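Local coordinates for protein poly-gamma-glutamate hydrolase (Bacillus phage phiNIT1, PDB 3A9L) that probably hydrolyses the gamma-glutamyl linkages of bacterial poly-gamma-glutamate as a zinc-dependent peptidase encoded by a phage, at residues P39-E45 against L77-S81; L63-Q67 against F84-A89. All coordinates share one frame. Residue numbers count along the deposited sequence, not the author numbering.

Contact 1: P39-E45 against L77-S81. With ZN (zinc ion), chain C; PO4 (phosphate ion), chain D.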
ATOM      1  N   PRO A  39       7.727  -1.657  11.182  1.00 18.71           N
ATOM      2  CA  PRO A  39       6.522  -1.511  12.004  1.00 19.37           C
ATOM      3  C   PRO A  39       6.480  -0.171  12.749  1.00 18.99           C
ATOM      4  O   PRO A  39       5.455   0.172  13.371  1.00 18.93           O
ATOM      5  CB  PRO A  39       6.635  -2.668  13.001  1.00 18.47           C
ATOM      6  CG  PRO A  39       8.104  -2.937  13.146  1.00 20.85           C
ATOM      7  CD  PRO A  39       8.722  -2.580  11.781  1.00 19.62           C
ATOM      8  N   HIS A  40       7.610   0.536  12.701  1.00 19.52           N
ATOM      9  CA  HIS A  40       7.853   1.787  13.448  1.00 19.81           C
ATOM     10  C   HIS A  40       8.203   2.968  12.511  1.00 19.77           C
ATOM     11  O   HIS A  40       9.155   3.755  12.754  1.00 19.81           O
ATOM     12  CB  HIS A  40       8.892   1.543  14.575  1.00 20.25           C
ATOM     13  CG  HIS A  40       8.590   0.331  15.420  1.00 20.96           C
ATOM     14  ND1 HIS A  40       9.565  -0.432  16.024  1.00 21.68           N
ATOM     15  CD2 HIS A  40       7.412  -0.263  15.734  1.00 22.85           C
ATOM     16  CE1 HIS A  40       9.012  -1.447  16.661  1.00 18.69           C
ATOM     17  NE2 HIS A  40       7.704  -1.373  16.489  1.00 22.37           N
ATOM     18  N   ALA A  41       7.418   3.100  11.436  1.00 19.45           N
ATOM     19  CA  ALA A  41       7.669   4.126  10.421  1.00 19.27           C
ATOM     20  C   ALA A  41       6.957   5.466  10.699  1.00 19.55           C
ATOM     21  O   ALA A  41       6.361   5.644  11.750  1.00 18.94           O
ATOM     22  CB  ALA A  41       7.320   3.605   9.034  1.00 17.89           C
ATOM     23  N   GLY A  42       7.055   6.398   9.747  1.00 19.94           N
ATOM     24  CA  GLY A  42       6.556   7.767   9.933  1.00 20.34           C
ATOM     25  C   GLY A  42       7.336   8.366  11.077  1.00 21.15           C
ATOM     26  O   GLY A  42       8.551   8.216  11.124  1.00 21.04           O
ATOM     27  N   GLY A  43       6.622   9.015  11.994  1.00 21.79           N
ATOM     28  CA  GLY A  43       7.168   9.626  13.217  1.00 22.51           C
ATOM     29  C   GLY A  43       7.593   8.719  14.385  1.00 22.74           C
ATOM     30  O   GLY A  43       8.312   9.172  15.275  1.00 22.63           O
ATOM     31  N   ILE A  44       7.184   7.446  14.403  1.00 23.21           N
ATOM     32  CA  ILE A  44       7.600   6.528  15.505  1.00 23.14           C
ATOM     33  C   ILE A  44       9.141   6.388  15.584  1.00 23.67           C
ATOM     34  O   ILE A  44       9.763   6.642  16.649  1.00 22.91           O
ATOM     35  CB  ILE A  44       6.909   5.128  15.436  1.00 23.00           C
ATOM     36  CG1 ILE A  44       5.413   5.248  15.126  1.00 22.47           C
ATOM     37  CG2 ILE A  44       7.148   4.329  16.738  1.00 23.68           C
ATOM     38  CD1 ILE A  44       4.767   3.975  14.573  1.00 18.30           C
ATOM     39  N   GLU A  45       9.761   5.971  14.479  1.00 22.58           N
ATOM     40  CA  GLU A  45      11.217   5.992  14.356  1.00 22.07           C
ATOM     41  C   GLU A  45      11.628   6.705  13.077  1.00 21.97           C
ATOM     42  O   GLU A  45      11.671   6.076  11.986  1.00 21.71           O
ATOM     43  CB  GLU A  45      11.796   4.585  14.396  1.00 21.56           C
ATOM     44  CG  GLU A  45      11.863   4.081  15.840  1.00 21.32           C
ATOM     45  CD  GLU A  45      11.761   2.587  15.976  1.00 20.70           C
ATOM     46  OE1 GLU A  45      12.128   1.852  15.035  1.00 22.05           O
ATOM     47  OE2 GLU A  45      11.342   2.131  17.071  1.00 22.16           O
ATOM     48  N   LEU A  77       2.647   4.803  19.761  1.00 23.70           N
ATOM     49  CA  LEU A  77       2.224   3.942  18.674  1.00 23.70           C
ATOM     50  C   LEU A  77       3.239   2.799  18.472  1.00 24.12           C
ATOM     51  O   LEU A  77       3.115   1.978  17.536  1.00 23.03           O
ATOM     52  CB  LEU A  77       2.059   4.774  17.407  1.00 23.51           C
ATOM     53  CG  LEU A  77       1.137   5.981  17.504  1.00 24.95           C
ATOM     54  CD1 LEU A  77       1.353   6.866  16.296  1.00 27.01           C
ATOM     55  CD2 LEU A  77      -0.340   5.554  17.629  1.00 22.13           C
ATOM     56  N   HIS A  78       4.226   2.739  19.368  1.00 24.11           N
ATOM     57  CA  HIS A  78       5.281   1.738  19.281  1.00 24.88           C
ATOM     58  C   HIS A  78       4.835   0.423  19.875  1.00 25.21           C
ATOM     59  O   HIS A  78       4.542   0.343  21.072  1.00 25.89           O
ATOM     60  CB  HIS A  78       6.582   2.242  19.935  1.00 24.13           C
ATOM     61  CG  HIS A  78       7.707   1.252  19.891  1.00 25.98           C
ATOM     62  ND1 HIS A  78       7.923   0.326  20.892  1.00 25.85           N
ATOM     63  CD2 HIS A  78       8.687   1.054  18.979  1.00 27.41           C
ATOM     64  CE1 HIS A  78       8.979  -0.406  20.594  1.00 28.10           C
ATOM     65  NE2 HIS A  78       9.464   0.018  19.439  1.00 28.62           N
ATOM     66  N   VAL A  79       4.779  -0.603  19.021  1.00 24.24           N
ATOM     67  CA  VAL A  79       4.608  -1.966  19.464  1.00 24.04           C
ATOM     68  C   VAL A  79       5.859  -2.746  19.053  1.00 23.79           C
ATOM     69  O   VAL A  79       6.150  -2.950  17.868  1.00 22.98           O
ATOM     70  CB  VAL A  79       3.262  -2.579  18.979  1.00 24.42           C
ATOM     71  CG1 VAL A  79       3.186  -4.059  19.260  1.00 23.12           C
ATOM     72  CG2 VAL A  79       2.066  -1.869  19.704  1.00 25.32           C
ATOM     73  N   THR A  80       6.631  -3.138  20.052  1.00 22.74           N
ATOM     74  CA  THR A  80       7.858  -3.856  19.805  1.00 22.75           C
ATOM     75  C   THR A  80       7.683  -4.997  18.779  1.00 21.76           C
ATOM     76  O   THR A  80       6.620  -5.628  18.719  1.00 21.02           O
ATOM     77  CB  THR A  80       8.418  -4.382  21.126  1.00 23.22           C
ATOM     78  OG1 THR A  80       9.831  -4.584  20.996  1.00 23.02           O
ATOM     79  CG2 THR A  80       7.690  -5.669  21.553  1.00 25.03           C
ATOM     80  N   SER A  81       8.722  -5.255  17.981  1.00 21.74           N
ATOM     81  CA  SER A  81       8.673  -6.262  16.880  1.00 20.77           C
ATOM     82  C   SER A  81       8.290  -7.689  17.274  1.00 21.80           C
ATOM     83  O   SER A  81       7.640  -8.406  16.496  1.00 21.82           O
ATOM     84  CB  SER A  81      10.005  -6.313  16.110  1.00 21.03           C
ATOM     85  OG  SER A  81      10.538  -5.023  15.889  1.00 18.58           O
TER
HETATM   86 ZN    ZN C 251      11.731  -0.132  16.145  1.00 32.14          ZN
HETATM   87  P   PO4 D 261      11.874  -2.546  18.712  1.00 36.33           P
HETATM   88  O1  PO4 D 261      11.285  -2.784  20.086  1.00 37.37           O
HETATM   89  O2  PO4 D 261      13.359  -2.862  18.659  1.00 36.48           O
HETATM   90  O3  PO4 D 261      11.144  -3.499  17.803  1.00 37.37           O
HETATM   91  O4  PO4 D 261      11.665  -1.119  18.284  1.00 34.44           O
HETATM   92  O   HOH W   1       4.265  -0.127  16.162  1.00 16.75           O
HETATM   93  O   HOH W   2      13.746   0.087  17.182  1.00 34.48           O
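The imidazole of His40 lies against that of His78, whose NE2 sits over one face of it; the centroids are 4.0 Å apart and the planes meet obliquely at 44°. This is the zinc site of an open alpha/beta fold related to the zinc exopeptidases, and it illustrates how a metal ligand is held by its second nitrogen. His40 ND1 binds zinc at 2.2 Å, while His40 NE2 donates a short, nearly straight hydrogen bond of 2.6 Å to Val79 O, which fixes the ring's orientation and tautomer. Glu45 chelates the ion through OE1 at 2.3 Å and OE2 at 2.5 Å, its OE1 also accepting from Gly104 N; His103 supplies the remaining protein ligand. The type II' turn from Ala41 to Ile44 doubles the chain back, and the bond from Glu45 N to His40 O (2.9 Å) keeps the two ligands together. Ile44, the last residue of this turn, brings its CD1 to 4.0 Å from Leu77 CB, an apolar contact beside the metal ligands. A water bridges the backbones, donating to Pro39 O and Leu77 O and accepting from Val79 N. Residues 77-81 also cradle a phosphate, probably from the crystallisation liquor, next to the zinc, where substrate would probably lie. His78, whose ND1 is hydrogen-bonded to Asp5 OD1, donates from NE2 to phosphate O4 (2.7 Å), Thr80 OG1 donates to O1, and both N and OG of Ser81 donate to O3. A water binds ZN at 2.3 Å, and phosphate O4 does so at 2.4 Å.

Contact 2: L63-Q67 against F84-A89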
ATOM      1  N   LEU A  63       7.107  -3.449  -0.162  1.00 18.12           N
ATOM      2  CA  LEU A  63       7.164  -2.444   0.889  1.00 17.36           C
ATOM      3  C   LEU A  63       5.996  -2.649   1.834  1.00 17.23           C
ATOM      4  O   LEU A  63       4.884  -2.988   1.409  1.00 18.14           O
ATOM      5  CB  LEU A  63       7.070  -1.036   0.260  1.00 17.69           C
ATOM      6  CG  LEU A  63       6.841   0.251   1.069  1.00 17.70           C
ATOM      7  CD1 LEU A  63       7.415   1.493   0.355  1.00 16.41           C
ATOM      8  CD2 LEU A  63       5.367   0.474   1.451  1.00 17.30           C
ATOM      9  N   TYR A  64       6.247  -2.433   3.126  1.00 16.11           N
ATOM     10  CA  TYR A  64       5.168  -2.319   4.109  1.00 15.78           C
ATOM     11  C   TYR A  64       5.639  -1.323   5.121  1.00 14.61           C
ATOM     12  O   TYR A  64       6.792  -1.419   5.533  1.00 15.18           O
ATOM     13  CB  TYR A  64       4.924  -3.642   4.816  1.00 14.61           C
ATOM     14  CG  TYR A  64       3.996  -3.498   6.006  1.00 18.60           C
ATOM     15  CD1 TYR A  64       4.499  -3.140   7.269  1.00 19.20           C
ATOM     16  CD2 TYR A  64       2.642  -3.712   5.879  1.00 15.38           C
ATOM     17  CE1 TYR A  64       3.680  -3.011   8.337  1.00 22.03           C
ATOM     18  CE2 TYR A  64       1.805  -3.597   6.963  1.00 15.64           C
ATOM     19  CZ  TYR A  64       2.329  -3.237   8.174  1.00 18.00           C
ATOM     20  OH  TYR A  64       1.520  -3.088   9.251  1.00 19.85           O
ATOM     21  N   LEU A  65       4.760  -0.397   5.527  1.00 15.02           N
ATOM     22  CA  LEU A  65       5.075   0.607   6.570  1.00 15.98           C
ATOM     23  C   LEU A  65       3.906   0.856   7.498  1.00 16.28           C
ATOM     24  O   LEU A  65       2.839   1.278   7.047  1.00 17.65           O
ATOM     25  CB  LEU A  65       5.387   1.951   5.919  1.00 15.93           C
ATOM     26  CG  LEU A  65       6.511   2.135   4.946  1.00 16.25           C
ATOM     27  CD1 LEU A  65       6.383   3.523   4.407  1.00 19.07           C
ATOM     28  CD2 LEU A  65       7.870   1.943   5.660  1.00 14.40           C
ATOM     29  N   PHE A  66       4.088   0.612   8.788  1.00 16.75           N
ATOM     30  CA  PHE A  66       3.094   1.037   9.791  1.00 17.10           C
ATOM     31  C   PHE A  66       3.620   2.338  10.322  1.00 18.10           C
ATOM     32  O   PHE A  66       4.684   2.357  10.949  1.00 18.04           O
ATOM     33  CB  PHE A  66       2.938  -0.001  10.926  1.00 16.15           C
ATOM     34  CG  PHE A  66       1.864   0.342  11.925  1.00 16.45           C
ATOM     35  CD1 PHE A  66       2.177   1.124  13.055  1.00 18.73           C
ATOM     36  CD2 PHE A  66       0.560  -0.133  11.783  1.00 16.89           C
ATOM     37  CE1 PHE A  66       1.193   1.468  13.985  1.00 17.86           C
ATOM     38  CE2 PHE A  66      -0.420   0.203  12.714  1.00 18.87           C
ATOM     39  CZ  PHE A  66      -0.098   1.002  13.822  1.00 18.96           C
ATOM     40  N   GLN A  67       2.909   3.431  10.015  1.00 19.52           N
ATOM     41  CA  GLN A  67       3.470   4.788  10.180  1.00 20.17           C
ATOM     42  C   GLN A  67       2.759   5.580  11.263  1.00 20.42           C
ATOM     43  O   GLN A  67       1.534   5.666  11.230  1.00 18.93           O
ATOM     44  CB  GLN A  67       3.319   5.583   8.863  1.00 21.20           C
ATOM     45  CG  GLN A  67       4.167   5.108   7.666  1.00 21.53           C
ATOM     46  CD  GLN A  67       4.340   6.208   6.615  1.00 22.48           C
ATOM     47  OE1 GLN A  67       5.434   6.730   6.436  1.00 24.68           O
ATOM     48  NE2 GLN A  67       3.254   6.611   5.985  1.00 20.99           N
ATOM     49  N   PHE A  84       4.460  -7.469  17.403  1.00 23.08           N
ATOM     50  CA  PHE A  84       3.854  -6.697  16.337  1.00 22.82           C
ATOM     51  C   PHE A  84       3.134  -7.662  15.457  1.00 22.15           C
ATOM     52  O   PHE A  84       3.722  -8.572  14.857  1.00 20.28           O
ATOM     53  CB  PHE A  84       4.879  -5.873  15.565  1.00 22.72           C
ATOM     54  CG  PHE A  84       4.262  -4.992  14.497  1.00 20.19           C
ATOM     55  CD1 PHE A  84       4.037  -5.490  13.224  1.00 21.03           C
ATOM     56  CD2 PHE A  84       3.917  -3.681  14.776  1.00 20.76           C
ATOM     57  CE1 PHE A  84       3.487  -4.700  12.247  1.00 20.98           C
ATOM     58  CE2 PHE A  84       3.356  -2.882  13.803  1.00 21.33           C
ATOM     59  CZ  PHE A  84       3.163  -3.380  12.541  1.00 23.80           C
ATOM     60  N   ASP A  85       1.836  -7.448  15.407  1.00 22.17           N
ATOM     61  CA  ASP A  85       0.945  -8.439  14.840  1.00 22.68           C
ATOM     62  C   ASP A  85      -0.078  -7.835  13.866  1.00 22.38           C
ATOM     63  O   ASP A  85      -1.095  -8.439  13.603  1.00 23.15           O
ATOM     64  CB  ASP A  85       0.264  -9.243  15.977  1.00 23.09           C
ATOM     65  CG  ASP A  85      -0.821  -8.458  16.714  1.00 23.75           C
ATOM     66  OD1 ASP A  85      -0.738  -7.233  16.780  1.00 27.29           O
ATOM     67  OD2 ASP A  85      -1.751  -9.091  17.262  1.00 26.34           O
ATOM     68  N   GLU A  86       0.212  -6.666  13.304  1.00 22.73           N
ATOM     69  CA  GLU A  86      -0.727  -6.059  12.367  1.00 21.50           C
ATOM     70  C   GLU A  86      -1.044  -7.117  11.291  1.00 20.87           C
ATOM     71  O   GLU A  86      -0.125  -7.666  10.656  1.00 20.39           O
ATOM     72  CB  GLU A  86      -0.138  -4.774  11.799  1.00 21.08           C
ATOM     73  CG  GLU A  86      -1.116  -3.860  11.084  1.00 21.24           C
ATOM     74  CD  GLU A  86      -1.413  -4.372   9.712  1.00 18.96           C
ATOM     75  OE1 GLU A  86      -0.443  -4.582   8.956  1.00 17.28           O
ATOM     76  OE2 GLU A  86      -2.601  -4.660   9.437  1.00 18.41           O
ATOM     77  N   PRO A  87      -2.333  -7.436  11.094  1.00 20.36           N
ATOM     78  CA  PRO A  87      -2.603  -8.583  10.238  1.00 20.22           C
ATOM     79  C   PRO A  87      -2.105  -8.464   8.787  1.00 19.92           C
ATOM     80  O   PRO A  87      -1.724  -9.467   8.182  1.00 19.78           O
ATOM     81  CB  PRO A  87      -4.139  -8.709  10.295  1.00 19.76           C
ATOM     82  CG  PRO A  87      -4.611  -7.415  10.756  1.00 20.15           C
ATOM     83  CD  PRO A  87      -3.565  -6.997  11.759  1.00 21.03           C
ATOM     84  N   MET A  88      -2.075  -7.253   8.241  1.00 19.36           N
ATOM     85  CA  MET A  88      -1.644  -7.133   6.861  1.00 19.28           C
ATOM     86  C   MET A  88      -0.145  -7.398   6.733  1.00 19.10           C
ATOM     87  O   MET A  88       0.268  -8.080   5.796  1.00 18.56           O
ATOM     88  CB  MET A  88      -2.080  -5.814   6.257  1.00 18.80           C
ATOM     89  CG  MET A  88      -3.560  -5.736   6.060  1.00 18.15           C
ATOM     90  SD  MET A  88      -3.926  -4.363   4.979  1.00 21.09           S
ATOM     91  CE  MET A  88      -3.401  -3.010   6.044  1.00 21.51           C
ATOM     92  N   ALA A  89       0.633  -6.876   7.694  1.00 17.66           N
ATOM     93  CA  ALA A  89       2.052  -7.156   7.871  1.00 17.86           C
ATOM     94  C   ALA A  89       2.363  -8.665   7.900  1.00 18.37           C
ATOM     95  O   ALA A  89       3.163  -9.148   7.112  1.00 18.29           O
ATOM     96  CB  ALA A  89       2.563  -6.488   9.163  1.00 17.18           C
TER
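Three aromatic rings, Tyr64, Phe66 and Phe84, form the apolar centre where a strand of the central sheet meets the start of a helix. Phe84 presents its edge to the face of Phe66 in an offset edge-to-face pair, with centroids 5.7 Å apart and planes at 80°; its CZ also rests 3.8 Å from Phe66 CB and 4.3 Å from Tyr64 CE1. Two residues apart on an extended strand, Tyr64 and Phe66 project from the same face of the sheet, so both can reach residues 84-89. Beside the phenylalanines, Ala89 forms a CH-pi contact with Tyr64: its CB stands 3.8 Å from the ring centroid, over the face. Farther out, the aliphatic part of Glu86 continues the apolar surface, its CG 4.1 Å from Phe66 CD2. The polar edge begins at its carboxylate. Tyr64 OH donates a very short hydrogen bond of 2.5 Å to Glu86 OE1, which also accepts from Ala89 N at 2.8 Å, while Glu86 OE2 takes Met88 N at 2.9 Å. Glu86, at the N-cap position, thereby caps the helix beyond Pro87, which has no NH, and the general principle is plain: one side chain can cap a helix and tie it to a sheet. Helix 10-16 flanks the rings, with Ile10 on Phe66 and Phe84 and Leu13 on Phe66, and Ile25 of strand 23-29 touches Tyr64 and Glu86. Leu65 points away, onto helix 48-59. On the contact's own side, helix 87-94 reaches the second subunit, where Met88 packs on Met92 of that chain.

How the contacts relate
From the N terminus, the chain runs through strand 34-42 and the first segment of contact 1, passes along helix 48-59 and enters strand 62-68, where contact 2 begins. The loop that follows returns at 77-81 to close contact 1, and a few residues later 84-89 closes contact 2, so the two closures cross. Strands 34-42 and 62-68 are parallel neighbours in the sheet, and a probable hydrogen bond from Ala41 N to Phe66 O (2.9 Å) joins the contacts. Pro39 also packs on Phe84, with Pro39 CB and Phe84 CE2 3.4 Å apart. Together they tie the zinc-bearing strand end, the long loop and helix 87-94 to one sheet.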